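Local structure of putative uncharacterized protein TTHA0988 (Thermus thermophilus, 3OEP) at residues A21-A25 and P41-L46; A248-L253 and L457-G461; P309-L314 and P377-Q383. The protein is of unknown function but resembles KipI and KipA, has cyclophilin-like domains, and is probably not an allophanate hydrolase. All blocks are in the same frame, centred on the assembly; numbering follows the deposited sequence.

Contact 1: A21-A25 and P41-L46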
loop_
_atom_site.group_PDB
_atom_site.type_symbol
_atom_site.label_atom_id
_atom_site.label_comp_id
_atom_site.label_asym_id
_atom_site.label_seq_id
_atom_site.Cartn_x
_atom_site.Cartn_y
_atom_site.Cartn_z
ATOM N N ALA A 21 10.300 14.277 15.012
ATOM C CA ALA A 21 9.996 13.038 14.281
ATOM C C ALA A 21 10.703 13.017 12.930
ATOM O O ALA A 21 11.229 11.980 12.503
ATOM C CB ALA A 21 8.501 12.877 14.095
ATOM N N LEU A 22 10.722 14.172 12.270
ATOM C CA LEU A 22 11.371 14.312 10.962
ATOM C C LEU A 22 12.881 14.162 11.036
ATOM O O LEU A 22 13.474 13.502 10.182
ATOM C CB LEU A 22 11.027 15.663 10.321
ATOM C CG LEU A 22 9.976 15.680 9.214
ATOM C CD1 LEU A 22 8.770 14.808 9.520
ATOM C CD2 LEU A 22 9.549 17.116 8.945
ATOM N N ALA A 23 13.504 14.780 12.042
ATOM C CA ALA A 23 14.956 14.715 12.208
ATOM C C ALA A 23 15.407 13.267 12.368
ATOM O O ALA A 23 16.423 12.845 11.796
ATOM C CB ALA A 23 15.402 15.547 13.412
ATOM N N LEU A 24 14.640 12.514 13.151
ATOM C CA LEU A 24 14.941 11.110 13.395
ATOM C C LEU A 24 14.707 10.269 12.145
ATOM O O LEU A 24 15.564 9.463 11.771
ATOM C CB LEU A 24 14.122 10.580 14.577
ATOM C CG LEU A 24 14.499 11.199 15.928
ATOM C CD1 LEU A 24 13.551 10.747 17.029
ATOM C CD2 LEU A 24 15.941 10.868 16.289
ATOM N N ALA A 25 13.560 10.452 11.497
ATOM C CA ALA A 25 13.256 9.702 10.282
ATOM C C ALA A 25 14.296 9.970 9.199
ATOM O O ALA A 25 14.781 9.037 8.559
ATOM C CB ALA A 25 11.864 10.037 9.766
ATOM N N PRO A 41 7.322 9.389 9.428
ATOM C CA PRO A 41 6.885 10.457 10.309
ATOM C C PRO A 41 5.555 11.060 9.854
ATOM O O PRO A 41 5.296 11.174 8.656
ATOM C CB PRO A 41 8.014 11.469 10.181
ATOM C CG PRO A 41 8.416 11.356 8.728
ATOM C CD PRO A 41 8.183 9.906 8.340
ATOM N N ALA A 42 4.710 11.422 10.808
ATOM C CA ALA A 42 3.456 12.115 10.514
ATOM C C ALA A 42 3.085 12.916 11.744
ATOM O O ALA A 42 2.897 12.347 12.820
ATOM C CB ALA A 42 2.355 11.122 10.192
ATOM N N TYR A 43 3.026 14.238 11.602
ATOM C CA TYR A 43 2.800 15.126 12.737
ATOM C C TYR A 43 3.847 14.808 13.815
ATOM O O TYR A 43 5.031 14.727 13.495
ATOM C CB TYR A 43 1.360 15.008 13.238
ATOM C CG TYR A 43 0.359 15.113 12.123
ATOM C CD1 TYR A 43 -0.020 16.349 11.621
ATOM C CD2 TYR A 43 -0.197 13.969 11.552
ATOM C CE1 TYR A 43 -0.930 16.444 10.578
ATOM C CE2 TYR A 43 -1.105 14.056 10.519
ATOM C CZ TYR A 43 -1.467 15.297 10.039
ATOM O OH TYR A 43 -2.378 15.364 9.019
ATOM N N GLY A 44 3.436 14.602 15.065
ATOM C CA GLY A 44 4.397 14.324 16.134
ATOM C C GLY A 44 4.746 12.859 16.327
ATOM O O GLY A 44 5.331 12.501 17.337
ATOM N N VAL A 45 4.399 12.009 15.361
ATOM C CA VAL A 45 4.563 10.566 15.506
ATOM C C VAL A 45 5.600 10.033 14.527
ATOM O O VAL A 45 5.640 10.452 13.362
ATOM C CB VAL A 45 3.232 9.843 15.247
ATOM C CG1 VAL A 45 3.393 8.342 15.415
ATOM C CG2 VAL A 45 2.152 10.375 16.180
ATOM N N LEU A 46 6.423 9.097 14.998
ATOM C CA LEU A 46 7.343 8.365 14.136
ATOM C C LEU A 46 7.059 6.880 14.290
ATOM O O LEU A 46 7.104 6.352 15.398
ATOM C CB LEU A 46 8.796 8.671 14.518
ATOM C CG LEU A 46 9.889 7.928 13.750
ATOM C CD1 LEU A 46 9.798 8.202 12.252
ATOM C CD2 LEU A 46 11.261 8.313 14.296
#

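Contact 2: A248-L253 and L457-G461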
loop_
_atom_site.group_PDB
_atom_site.type_symbol
_atom_site.label_atom_id
_atom_site.label_comp_id
_atom_site.label_asym_id
_atom_site.label_seq_id
_atom_site.Cartn_x
_atom_site.Cartn_y
_atom_site.Cartn_z
ATOM N N ALA A 248 3.253 1.970 -0.671
ATOM C CA ALA A 248 2.884 0.765 0.073
ATOM C C ALA A 248 4.001 -0.274 0.041
ATOM O O ALA A 248 4.860 -0.252 -0.842
ATOM C CB ALA A 248 1.598 0.168 -0.505
ATOM N N ARG A 249 3.971 -1.189 1.005
ATOM C CA ARG A 249 4.903 -2.309 1.044
ATOM C C ARG A 249 4.761 -3.162 -0.215
ATOM O O ARG A 249 5.755 -3.567 -0.819
ATOM C CB ARG A 249 4.618 -3.172 2.276
ATOM C CG ARG A 249 5.446 -4.441 2.388
ATOM C CD ARG A 249 6.937 -4.178 2.348
ATOM N NE ARG A 249 7.287 -2.975 3.083
ATOM C CZ ARG A 249 7.259 -2.850 4.406
ATOM N NH1 ARG A 249 6.898 -3.868 5.186
ATOM N NH2 ARG A 249 7.584 -1.684 4.957
ATOM N N SER A 250 3.514 -3.433 -0.593
ATOM C CA SER A 250 3.218 -4.297 -1.730
ATOM C C SER A 250 3.895 -5.664 -1.523
ATOM O O SER A 250 3.979 -6.144 -0.395
ATOM C CB SER A 250 3.625 -3.615 -3.043
ATOM O OG SER A 250 3.211 -4.361 -4.179
ATOM N N GLY A 251 4.385 -6.288 -2.588
ATOM C CA GLY A 251 4.925 -7.636 -2.480
ATOM C C GLY A 251 3.807 -8.669 -2.444
ATOM O O GLY A 251 2.648 -8.344 -2.701
ATOM N N PRO A 252 4.142 -9.923 -2.112
ATOM C CA PRO A 252 3.121 -10.973 -2.149
ATOM C C PRO A 252 2.201 -10.897 -0.939
ATOM O O PRO A 252 2.660 -10.586 0.161
ATOM C CB PRO A 252 3.945 -12.263 -2.131
ATOM C CG PRO A 252 5.202 -11.890 -1.414
ATOM C CD PRO A 252 5.450 -10.435 -1.663
ATOM N N LEU A 253 0.916 -11.166 -1.142
ATOM C CA LEU A 253 -0.050 -11.117 -0.042
ATOM C C LEU A 253 0.032 -12.373 0.831
ATOM O O LEU A 253 -0.279 -12.328 2.027
ATOM C CB LEU A 253 -1.470 -10.908 -0.570
ATOM C CG LEU A 253 -2.380 -10.082 0.337
ATOM C CD1 LEU A 253 -1.893 -8.628 0.378
ATOM C CD2 LEU A 253 -3.828 -10.153 -0.122
ATOM N N LEU A 457 -3.637 -4.798 4.978
ATOM C CA LEU A 457 -2.640 -5.709 4.404
ATOM C C LEU A 457 -1.629 -4.936 3.537
ATOM O O LEU A 457 -1.558 -3.705 3.608
ATOM C CB LEU A 457 -3.341 -6.840 3.629
ATOM C CG LEU A 457 -4.348 -7.706 4.399
ATOM C CD1 LEU A 457 -4.986 -8.741 3.465
ATOM C CD2 LEU A 457 -3.707 -8.398 5.598
ATOM N N ALA A 458 -0.840 -5.657 2.737
ATOM C CA ALA A 458 0.332 -5.094 2.059
ATOM C C ALA A 458 0.103 -3.854 1.195
ATOM O O ALA A 458 1.008 -3.036 1.071
ATOM C CB ALA A 458 1.034 -6.175 1.229
ATOM N N ASP A 459 -1.079 -3.706 0.598
ATOM C CA ASP A 459 -1.347 -2.549 -0.268
ATOM C C ASP A 459 -2.117 -1.446 0.459
ATOM O O ASP A 459 -2.634 -0.528 -0.174
ATOM C CB ASP A 459 -2.098 -2.960 -1.550
ATOM C CG ASP A 459 -1.174 -3.532 -2.630
ATOM O OD1 ASP A 459 -1.658 -3.775 -3.760
ATOM O OD2 ASP A 459 0.027 -3.737 -2.365
ATOM N N LYS A 460 -2.187 -1.540 1.785
ATOM C CA LYS A 460 -2.783 -0.491 2.605
ATOM C C LYS A 460 -2.132 0.860 2.311
ATOM O O LYS A 460 -0.947 0.931 1.976
ATOM C CB LYS A 460 -2.605 -0.812 4.088
ATOM C CG LYS A 460 -1.154 -0.718 4.559
ATOM C CD LYS A 460 -0.971 -1.273 5.959
ATOM C CE LYS A 460 0.495 -1.290 6.358
ATOM N NZ LYS A 460 1.224 -0.011 6.076
ATOM N N GLY A 461 -2.917 1.926 2.447
ATOM C CA GLY A 461 -2.380 3.282 2.421
ATOM C C GLY A 461 -1.415 3.459 3.583
ATOM O O GLY A 461 -1.564 2.811 4.616
HETATM O O HOH W 1 2.111 -1.588 3.185
#

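Contact 3: P309-L314 and P377-Q383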
loop_
_atom_site.group_PDB
_atom_site.type_symbol
_atom_site.label_atom_id
_atom_site.label_comp_id
_atom_site.label_asym_id
_atom_site.label_seq_id
_atom_site.Cartn_x
_atom_site.Cartn_y
_atom_site.Cartn_z
ATOM N N PRO A 309 -0.675 -27.343 -6.083
ATOM C CA PRO A 309 0.348 -26.397 -5.655
ATOM C C PRO A 309 1.422 -27.063 -4.805
ATOM O O PRO A 309 1.158 -28.070 -4.138
ATOM C CB PRO A 309 -0.442 -25.351 -4.850
ATOM C CG PRO A 309 -1.677 -26.045 -4.412
ATOM C CD PRO A 309 -1.984 -27.078 -5.455
ATOM N N GLY A 310 2.626 -26.505 -4.860
ATOM C CA GLY A 310 3.757 -26.979 -4.085
ATOM C C GLY A 310 4.749 -27.811 -4.872
ATOM O O GLY A 310 5.526 -28.559 -4.284
ATOM N N GLN A 311 4.739 -27.696 -6.196
ATOM C CA GLN A 311 5.700 -28.439 -6.997
ATOM C C GLN A 311 6.114 -27.706 -8.259
ATOM O O GLN A 311 5.420 -26.788 -8.728
ATOM C CB GLN A 311 5.149 -29.832 -7.338
ATOM C CG GLN A 311 3.946 -29.834 -8.265
ATOM C CD GLN A 311 3.267 -31.195 -8.334
ATOM O OE1 GLN A 311 2.493 -31.561 -7.451
ATOM N NE2 GLN A 311 3.554 -31.946 -9.387
ATOM N N SER A 312 7.266 -28.117 -8.788
ATOM C CA SER A 312 7.790 -27.578 -10.033
ATOM C C SER A 312 7.571 -28.573 -11.162
ATOM O O SER A 312 7.397 -29.776 -10.932
ATOM C CB SER A 312 9.273 -27.223 -9.909
ATOM O OG SER A 312 10.087 -28.377 -9.895
ATOM N N PHE A 313 7.595 -28.058 -12.384
ATOM C CA PHE A 313 7.252 -28.848 -13.552
ATOM C C PHE A 313 7.927 -28.284 -14.789
ATOM O O PHE A 313 8.339 -27.121 -14.806
ATOM C CB PHE A 313 5.726 -28.878 -13.736
ATOM C CG PHE A 313 5.088 -27.513 -13.807
ATOM C CD1 PHE A 313 4.695 -26.854 -12.648
ATOM C CD2 PHE A 313 4.865 -26.897 -15.031
ATOM C CE1 PHE A 313 4.102 -25.600 -12.709
ATOM C CE2 PHE A 313 4.271 -25.638 -15.098
ATOM C CZ PHE A 313 3.891 -24.992 -13.934
ATOM N N LEU A 314 8.041 -29.120 -15.817
ATOM C CA LEU A 314 8.548 -28.681 -17.109
ATOM C C LEU A 314 7.374 -28.090 -17.885
ATOM O O LEU A 314 6.300 -28.684 -17.968
ATOM C CB LEU A 314 9.198 -29.847 -17.865
ATOM C CG LEU A 314 10.048 -29.549 -19.118
ATOM C CD1 LEU A 314 9.184 -29.138 -20.289
ATOM C CD2 LEU A 314 11.129 -28.499 -18.866
ATOM N N PRO A 377 13.209 -30.005 -13.158
ATOM C CA PRO A 377 11.813 -29.975 -12.732
ATOM C C PRO A 377 11.495 -31.115 -11.769
ATOM O O PRO A 377 12.331 -31.997 -11.545
ATOM C CB PRO A 377 11.052 -30.169 -14.044
ATOM C CG PRO A 377 11.939 -31.046 -14.844
ATOM C CD PRO A 377 13.353 -30.629 -14.488
ATOM N N GLY A 378 10.293 -31.088 -11.203
ATOM C CA GLY A 378 9.796 -32.183 -10.382
ATOM C C GLY A 378 10.126 -32.110 -8.906
ATOM O O GLY A 378 10.006 -33.116 -8.204
ATOM N N ARG A 379 10.552 -30.944 -8.421
ATOM C CA ARG A 379 10.723 -30.743 -6.984
ATOM C C ARG A 379 9.350 -30.562 -6.359
ATOM O O ARG A 379 8.426 -30.087 -7.012
ATOM C CB ARG A 379 11.561 -29.508 -6.670
ATOM C CG ARG A 379 13.029 -29.599 -7.038
ATOM C CD ARG A 379 13.902 -28.903 -5.988
ATOM N NE ARG A 379 15.100 -28.298 -6.575
ATOM C CZ ARG A 379 15.403 -26.996 -6.563
ATOM N NH1 ARG A 379 14.614 -26.101 -5.976
ATOM N NH2 ARG A 379 16.526 -26.583 -7.140
ATOM N N ALA A 380 9.221 -30.944 -5.093
ATOM C CA ALA A 380 7.983 -30.710 -4.359
ATOM C C ALA A 380 8.283 -30.501 -2.885
ATOM O O ALA A 380 9.174 -31.142 -2.329
ATOM C CB ALA A 380 7.012 -31.868 -4.550
ATOM N N PHE A 381 7.533 -29.592 -2.267
ATOM C CA PHE A 381 7.629 -29.330 -0.830
ATOM C C PHE A 381 6.205 -29.242 -0.287
ATOM O O PHE A 381 5.325 -28.703 -0.958
ATOM C CB PHE A 381 8.389 -28.027 -0.577
ATOM C CG PHE A 381 8.756 -27.804 0.865
ATOM C CD1 PHE A 381 9.936 -28.327 1.386
ATOM C CD2 PHE A 381 7.920 -27.076 1.704
ATOM C CE1 PHE A 381 10.276 -28.124 2.724
ATOM C CE2 PHE A 381 8.251 -26.869 3.037
ATOM C CZ PHE A 381 9.432 -27.395 3.548
ATOM N N PRO A 382 5.963 -29.770 0.926
ATOM C CA PRO A 382 4.596 -29.749 1.430
ATOM C C PRO A 382 4.136 -28.337 1.773
ATOM O O PRO A 382 4.903 -27.556 2.337
ATOM C CB PRO A 382 4.681 -30.609 2.698
ATOM C CG PRO A 382 6.093 -30.433 3.154
ATOM C CD PRO A 382 6.883 -30.421 1.880
ATOM N N GLN A 383 2.905 -28.005 1.417
ATOM C CA GLN A 383 2.319 -26.747 1.851
ATOM C C GLN A 383 1.569 -26.973 3.143
ATOM O O GLN A 383 0.931 -28.011 3.322
ATOM C CB GLN A 383 1.343 -26.208 0.816
ATOM C CG GLN A 383 1.946 -25.982 -0.534
ATOM C CD GLN A 383 1.155 -24.973 -1.338
ATOM O OE1 GLN A 383 1.725 -24.058 -1.924
ATOM N NE2 GLN A 383 -0.166 -25.122 -1.345
#

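Contact 1: A21-A25 and P41-L46
Where helix 15-30 lies on the hairpin of strands 36-42 and 45-50, the backbones come nearest at A21 and L46, whose CA atoms stand 5.4 Å apart. The hairpin reverses through a type II' turn from A42 to V45, and these two residues form a hydrogen-bonded antiparallel pair, each N bonded to the other's O. P41 and L46, the residues just beyond that pair, point their side chains at the helix.

A21, an alanine, lies at the closest approach: its methyl rests over the end of the hairpin, with V45 O 3.8 Å from its CB. One turn further on, the CB of A25 sits between the two hairpin side chains, touching P41 CG at 3.8 Å and L46 CD1 at 3.7 Å. L46 reaches it because its CG is anti to the backbone N (chi1 177°), which places both methyls against the helix; CD2, the other branch, meets L24 CB at 3.7 Å. L22 comes in beside A25, its CD1 methyl pressed against P41 CB at 3.5 Å, tighter than usual for carbons, with the two side chains crossing nearly at right angles. Cutting L46 back to an alanine here would probably open a gap beside A25 and leave L24 without its hairpin partner. F9 adds to the cover over A21 and L24.

No hydrogen bond passes between 21-25 and 41-46, though N18, earlier on the same helix, bonds Y43 O through its side-chain amide. Between these segments the contact is apolar fit, and the small methyls of A21 and A25 probably allow the close approach.

Contact 2: A248-L253 and L457-G461
The type I turn from L457 to K460 presents the carbonyl of A458 to the loop leading into helix 255-264. S250 N donates to A458 O over 3.0 Å, arriving from above the carbonyl plane (52° out of it). A water takes a second share of the same oxygen: it donates to A458 O at 2.8 Å and accepts from R249 N at 2.9 Å, with K460 NZ a weak third partner whose stronger bond is to T440.

The turn links strands 454-456 and 463-465 of a cyclophilin-like subdomain, whereas 248-253 is the loop between strand 233-235 and helix 255-264, so the contact joins parts of the chain more than 200 residues apart. A458 itself is wedged in, its CB 3.4 Å from S250 O and 3.9 Å from L253 CD1. L253 also crosses L457 at about a right angle.

On the other flank A248 CB lies against A458 O and K460 O. D459, its CG beside the backbone N (chi1 -81°), brings OD2 to 3.3 Å from S250 CA, while OD1 forms a salt bridge with R420. S250 OG turns instead to P351 O, and the guanidinium of R249 leads away to a salt bridge with E49.

Contact 3: P309-L314 and P377-Q383
R379 O is gripped by S312 N in the shortest hydrogen bond of this contact, 2.9 Å long and nearly straight at the hydrogen (164°), with the donor tilted 20° from the carbonyl plane. The same oxygen draws a CA-H...O contact from Q311 CA at 3.2 Å. S312 returns the favour through its side chain: OG, set between the backbone N and the carbonyl carbon (chi1 74°), is brought over segment 377-383 and accepts from R379 N at 3.0 Å. One serine thus holds both the N-H and the C=O of R379, and a weak bond from G378 N to S312 O continues the ladder.

Further along, F381 N donates to G310 O at 3.0 Å, almost in line with the carbonyl bond. Q311 and A380 lie between these bonds as a non-hydrogen-bonded antiparallel pair, their CB atoms 3.9 Å apart. G310 and Q311 together face F293 in a G1 beta bulge. The positive phi of G310 suits glycine, and a CB there would collide with F381 O.

The ends are closed by side chains and rings. The Q383 side chain crosses that of P309 at about a right angle, NE2 standing 3.5 Å from both CB and CG of P309, while that nitrogen is bonded to G295 O. P377 covers the opposite end, its CB 3.6 Å from L314 N.

Strand 311-315 is outermost in its sheet and pairs with strand 289-295 along its other side, and the irregular segment 377-383 runs antiparallel along its remaining edge. Main-chain polar groups of that edge, which might otherwise face water, are bonded to a segment that is not itself counted as a strand.

In the fold
The three contacts sample two family regions, both of the cyclophilin-like clan. Contact 1 belongs to the region of subdomains C and D, contacts 2 and 3 to that of subdomains A and B. Contact 2 sits near the middle of the molecule, about 4 Å from the centre of the chain, with its own centre about 22 Å from that of contact 1 and 27 Å from that of contact 3. Contacts 1 and 3 lie on opposite sides, their centres about 46 Å apart. None touches another. R249 of contact 2 reaches the first region through E49, on the strand that also carries L46. No active site is established here.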